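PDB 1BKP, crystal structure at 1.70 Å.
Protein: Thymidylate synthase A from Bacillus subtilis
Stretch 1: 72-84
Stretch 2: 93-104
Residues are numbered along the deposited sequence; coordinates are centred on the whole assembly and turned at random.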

# COMPACT_ATOMS: atom_id res chain seq x y z
N LEU A 72 -12.12 -17.74 3.23
CA LEU A 72 -11.93 -18.98 2.45
C LEU A 72 -12.50 -18.89 1.03
O LEU A 72 -11.90 -19.37 0.08
N TRP A 73 -13.62 -18.20 0.89
CA TRP A 73 -14.30 -18.03 -0.38
C TRP A 73 -13.30 -17.24 -1.30
O TRP A 73 -13.17 -17.52 -2.50
N ILE A 74 -12.76 -16.12 -0.80
CA ILE A 74 -11.82 -15.34 -1.61
C ILE A 74 -10.43 -16.02 -1.87
O ILE A 74 -9.95 -16.11 -3.07
N TRP A 75 -9.78 -16.47 -0.81
CA TRP A 75 -8.41 -16.98 -0.90
C TRP A 75 -8.21 -18.47 -1.15
O TRP A 75 -7.24 -18.83 -1.81
N GLN A 76 -9.16 -19.30 -0.73
CA GLN A 76 -9.03 -20.74 -0.87
C GLN A 76 -9.84 -21.25 -2.05
O GLN A 76 -9.27 -21.86 -2.96
N LEU A 77 -11.14 -20.93 -2.12
CA LEU A 77 -11.93 -21.36 -3.26
C LEU A 77 -11.61 -20.42 -4.43
O LEU A 77 -11.83 -20.75 -5.62
N LYS A 78 -11.19 -19.19 -4.13
CA LYS A 78 -10.88 -18.20 -5.19
C LYS A 78 -12.06 -18.08 -6.08
O LYS A 78 -11.96 -18.12 -7.34
N SER A 79 -13.22 -17.81 -5.49
CA SER A 79 -14.43 -17.82 -6.31
C SER A 79 -15.08 -16.46 -6.37
O SER A 79 -15.00 -15.73 -5.39
N ASN A 80 -15.74 -16.12 -7.47
CA ASN A 80 -16.41 -14.84 -7.52
C ASN A 80 -17.93 -15.14 -7.53
O ASN A 80 -18.71 -14.28 -7.83
N ASP A 81 -18.32 -16.37 -7.16
CA ASP A 81 -19.75 -16.75 -7.23
C ASP A 81 -20.41 -16.62 -5.88
O ASP A 81 -20.11 -17.38 -4.98
N VAL A 82 -21.39 -15.74 -5.80
CA VAL A 82 -22.05 -15.50 -4.53
C VAL A 82 -22.81 -16.77 -4.04
O VAL A 82 -22.87 -17.05 -2.83
N ASN A 83 -23.19 -17.62 -4.99
CA ASN A 83 -23.86 -18.88 -4.63
C ASN A 83 -22.95 -19.73 -3.81
O ASN A 83 -23.40 -20.33 -2.86
N ASP A 84 -21.64 -19.70 -4.06
CA ASP A 84 -20.74 -20.49 -3.24
C ASP A 84 -20.76 -19.96 -1.82
O ASP A 84 -20.61 -20.68 -0.87
N TRP A 93 -23.05 -10.65 0.98
CA TRP A 93 -22.66 -10.11 -0.33
C TRP A 93 -23.79 -10.12 -1.36
O TRP A 93 -23.56 -9.80 -2.53
N ASP A 94 -24.99 -10.59 -0.96
CA ASP A 94 -26.10 -10.75 -1.94
C ASP A 94 -26.49 -9.51 -2.74
O ASP A 94 -26.76 -9.63 -3.93
N GLN A 95 -26.42 -8.34 -2.12
CA GLN A 95 -26.77 -7.09 -2.76
C GLN A 95 -25.91 -6.81 -3.97
O GLN A 95 -26.32 -6.08 -4.85
N TRP A 96 -24.69 -7.33 -3.98
CA TRP A 96 -23.75 -7.09 -5.07
C TRP A 96 -23.76 -8.11 -6.16
O TRP A 96 -22.99 -8.01 -7.12
N LYS A 97 -24.59 -9.12 -5.97
CA LYS A 97 -24.74 -10.16 -6.94
C LYS A 97 -25.22 -9.64 -8.30
O LYS A 97 -26.17 -8.89 -8.39
N GLN A 98 -24.49 -9.98 -9.33
CA GLN A 98 -24.82 -9.62 -10.70
C GLN A 98 -25.80 -10.68 -11.23
O GLN A 98 -26.13 -11.62 -10.51
N GLU A 99 -26.27 -10.52 -12.48
CA GLU A 99 -27.28 -11.48 -13.03
C GLU A 99 -26.71 -12.88 -13.26
O GLU A 99 -27.48 -13.82 -13.34
N ASP A 100 -25.39 -13.02 -13.48
CA ASP A 100 -24.80 -14.36 -13.58
C ASP A 100 -24.48 -14.98 -12.22
O ASP A 100 -23.77 -15.97 -12.15
N GLY A 101 -24.93 -14.37 -11.14
CA GLY A 101 -24.66 -14.88 -9.81
C GLY A 101 -23.27 -14.48 -9.24
O GLY A 101 -22.99 -14.72 -8.06
N THR A 102 -22.42 -13.81 -10.04
CA THR A 102 -21.05 -13.43 -9.58
C THR A 102 -20.88 -11.94 -9.24
O THR A 102 -21.82 -11.08 -9.44
N ILE A 103 -19.67 -11.61 -8.76
CA ILE A 103 -19.34 -10.21 -8.45
C ILE A 103 -18.43 -9.69 -9.54
O ILE A 103 -17.76 -8.74 -9.36
N GLY A 104 -18.47 -10.31 -10.73
CA GLY A 104 -17.61 -9.86 -11.81
C GLY A 104 -16.19 -10.36 -11.59
O GLY A 104 -15.94 -11.28 -10.86

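The apolar centre is built from W73, V82, W93 and I103. W73 (chi1 174°, t; chi2 53°) and W93 (chi1 -69°, m; chi2 70°) both direct CA-to-CB toward the opposing stretch and meet edge-to-face: the edge of W73 addresses the face of W93, with six-membered-ring centroids 4.9 Å apart, planes at 71°, and W73 CZ3 3.6 Å from W93 CE2. I103 (chi1 p, chi2 t) leaves its backbone sideways, yet its CD1 lies 3.8 Å from W73 CH2 and its CG2 3.7 Å from V82 CG2. V82, in the t rotamer and pointing toward stretch 2, has the largest covered area of any residue here; its CG1 comes within 4.4 Å of W93 CB and 3.5 Å of D94 OD1, while its CB lies 4.1 Å from K97 CG.

The W73 indole is also anchored at its polar atom: NE1 donates to D81 O at 3.2 Å and, weakly, to S79 OG at 3.1 Å.

Outside this apolar cluster, the backbones pair at a single bridge, D81 with T102. I103 N donates to N80 O (3.0 Å, 143°) and V82 N to G101 O (3.0 Å, 153°). N80, chi1 p and pointing toward stretch 2, adds a nearly straight bond from ND2 to G104 O (2.8 Å, 168°).

D81 (chi1 176°, t) points CA-to-CB away from stretch 2, though the end of its side chain comes nearer; OD1 caps the helix that follows, accepting from N83 N at 2.8 Å. G101 lacks a side chain where one would crowd N83: an ideal CB would sit 2.7 Å from N83 ND2, and at the phi/psi of G101 (82°/-5°) a CB would also be jammed against the carbonyl O of D100, which by itself calls for glycine.

At the polar edge, K97, all t along its chain, extends NZ to N83 OD1 (3.1 Å), a hydrogen bond to a neutral amide. N83 is m at chi1.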

# COMPACT_ATOMS: atom_id res chain seq x y z
CB LEU A 72 -12.56 -20.18 3.17
CG LEU A 72 -11.95 -20.46 4.57
CD1 LEU A 72 -12.85 -21.54 5.37
CD2 LEU A 72 -10.52 -21.01 4.33
CB TRP A 73 -15.56 -17.16 -0.14
CG TRP A 73 -16.32 -16.76 -1.36
CD1 TRP A 73 -16.80 -17.59 -2.32
CD2 TRP A 73 -16.72 -15.43 -1.74
NE1 TRP A 73 -17.47 -16.86 -3.29
CE2 TRP A 73 -17.46 -15.54 -2.94
CE3 TRP A 73 -16.53 -14.17 -1.18
CZ2 TRP A 73 -18.01 -14.44 -3.57
CZ3 TRP A 73 -17.09 -13.05 -1.83
CH2 TRP A 73 -17.80 -13.19 -2.98
CB ILE A 74 -11.55 -13.96 -0.91
CG1 ILE A 74 -12.88 -13.13 -0.76
CG2 ILE A 74 -10.53 -13.08 -1.76
CD1 ILE A 74 -12.65 -11.98 0.40
CB TRP A 75 -7.66 -16.67 0.41
CG TRP A 75 -7.22 -15.19 0.50
CD1 TRP A 75 -7.99 -14.06 0.79
CD2 TRP A 75 -5.91 -14.72 0.18
NE1 TRP A 75 -7.21 -12.93 0.66
CE2 TRP A 75 -5.93 -13.29 0.31
CE3 TRP A 75 -4.71 -15.36 -0.17
CZ2 TRP A 75 -4.78 -12.51 0.08
CZ3 TRP A 75 -3.55 -14.56 -0.39
CH2 TRP A 75 -3.60 -13.16 -0.26
CB GLN A 76 -9.49 -21.47 0.40
CG GLN A 76 -9.08 -22.91 0.37
CD GLN A 76 -9.80 -23.66 1.44
OE1 GLN A 76 -11.00 -23.70 1.43
NE2 GLN A 76 -9.06 -24.17 2.46
CB LEU A 77 -13.45 -21.26 -2.94
CG LEU A 77 -13.93 -21.89 -1.60
CD1 LEU A 77 -15.53 -21.94 -1.58
CD2 LEU A 77 -13.37 -23.18 -1.32
CB LYS A 78 -9.63 -18.64 -5.99
CG LYS A 78 -8.38 -18.52 -5.16
CD LYS A 78 -7.04 -19.17 -5.74
CE LYS A 78 -7.00 -20.66 -5.66
NZ LYS A 78 -5.62 -21.28 -5.91
CB SER A 79 -15.45 -18.82 -5.66
OG SER A 79 -16.82 -18.43 -5.87
CB ASN A 80 -16.04 -14.06 -8.80
CG ASN A 80 -16.46 -14.75 -10.04
OD1 ASN A 80 -16.78 -15.92 -10.04
ND2 ASN A 80 -16.34 -14.07 -11.12
CB ASP A 81 -19.88 -18.18 -7.74
CG ASP A 81 -21.33 -18.69 -7.76
OD1 ASP A 81 -22.28 -17.95 -7.61
OD2 ASP A 81 -21.50 -19.89 -7.91
CB VAL A 82 -22.87 -14.23 -4.57
CG1 VAL A 82 -23.59 -14.05 -3.21
CG2 VAL A 82 -21.93 -13.00 -4.78
CB ASN A 83 -24.38 -19.61 -5.88
CG ASN A 83 -25.32 -18.73 -6.70
OD1 ASN A 83 -26.42 -18.38 -6.26
ND2 ASN A 83 -24.87 -18.33 -7.88
CB ASP A 84 -19.27 -20.39 -3.71
CG ASP A 84 -19.00 -21.12 -4.95
OD1 ASP A 84 -19.68 -22.14 -5.17
OD2 ASP A 84 -18.10 -20.68 -5.68
CB TRP A 93 -21.51 -10.92 -0.92
CG TRP A 93 -20.26 -10.72 -0.16
CD1 TRP A 93 -19.96 -11.17 1.12
CD2 TRP A 93 -19.05 -10.14 -0.67
NE1 TRP A 93 -18.63 -10.93 1.40
CE2 TRP A 93 -18.05 -10.31 0.32
CE3 TRP A 93 -18.72 -9.49 -1.85
CZ2 TRP A 93 -16.73 -9.86 0.14
CZ3 TRP A 93 -17.41 -9.04 -2.03
CH2 TRP A 93 -16.43 -9.23 -1.02
CB ASP A 94 -27.35 -11.27 -1.27
CG ASP A 94 -27.18 -12.64 -0.63
OD1 ASP A 94 -26.24 -13.39 -0.95
OD2 ASP A 94 -28.06 -12.98 0.17
CB GLN A 95 -26.57 -5.91 -1.81
CG GLN A 95 -26.53 -6.26 -0.32
CD GLN A 95 -26.36 -5.04 0.58
OE1 GLN A 95 -26.99 -4.96 1.65
NE2 GLN A 95 -25.53 -4.09 0.15
CB TRP A 96 -22.35 -6.94 -4.52
CG TRP A 96 -22.25 -5.65 -3.86
CD1 TRP A 96 -22.27 -4.42 -4.47
CD2 TRP A 96 -22.06 -5.41 -2.48
NE1 TRP A 96 -22.09 -3.42 -3.53
CE2 TRP A 96 -21.95 -4.01 -2.30
CE3 TRP A 96 -21.95 -6.24 -1.37
CZ2 TRP A 96 -21.73 -3.43 -1.07
CZ3 TRP A 96 -21.73 -5.67 -0.12
CH2 TRP A 96 -21.61 -4.27 0.02
CB LYS A 97 -25.75 -11.16 -6.42
CG LYS A 97 -25.68 -12.55 -7.01
CD LYS A 97 -26.72 -13.44 -6.31
CE LYS A 97 -26.83 -14.84 -6.90
NZ LYS A 97 -27.90 -15.66 -6.23
CB GLN A 98 -23.54 -9.54 -11.54
CG GLN A 98 -22.66 -8.32 -11.24
CD GLN A 98 -21.41 -8.17 -12.16
OE1 GLN A 98 -20.73 -7.14 -12.12
NE2 GLN A 98 -21.11 -9.20 -12.97
CB GLU A 99 -27.94 -10.94 -14.32
CG GLU A 99 -28.58 -9.53 -14.22
CD GLU A 99 -27.57 -8.39 -13.88
OE1 GLU A 99 -26.69 -8.08 -14.72
OE2 GLU A 99 -27.65 -7.80 -12.77
CB ASP A 100 -23.51 -14.40 -14.40
CG ASP A 100 -22.41 -13.41 -13.86
OD1 ASP A 100 -22.57 -12.80 -12.77
OD2 ASP A 100 -21.41 -13.21 -14.58
CB THR A 102 -20.03 -13.64 -10.67
OG1 THR A 102 -20.19 -12.62 -11.67
CG2 THR A 102 -20.20 -15.01 -11.29
CB ILE A 103 -18.75 -9.97 -6.98
CG1 ILE A 103 -17.61 -10.96 -6.70
CG2 ILE A 103 -19.90 -10.10 -6.00
CD1 ILE A 103 -16.69 -10.63 -5.52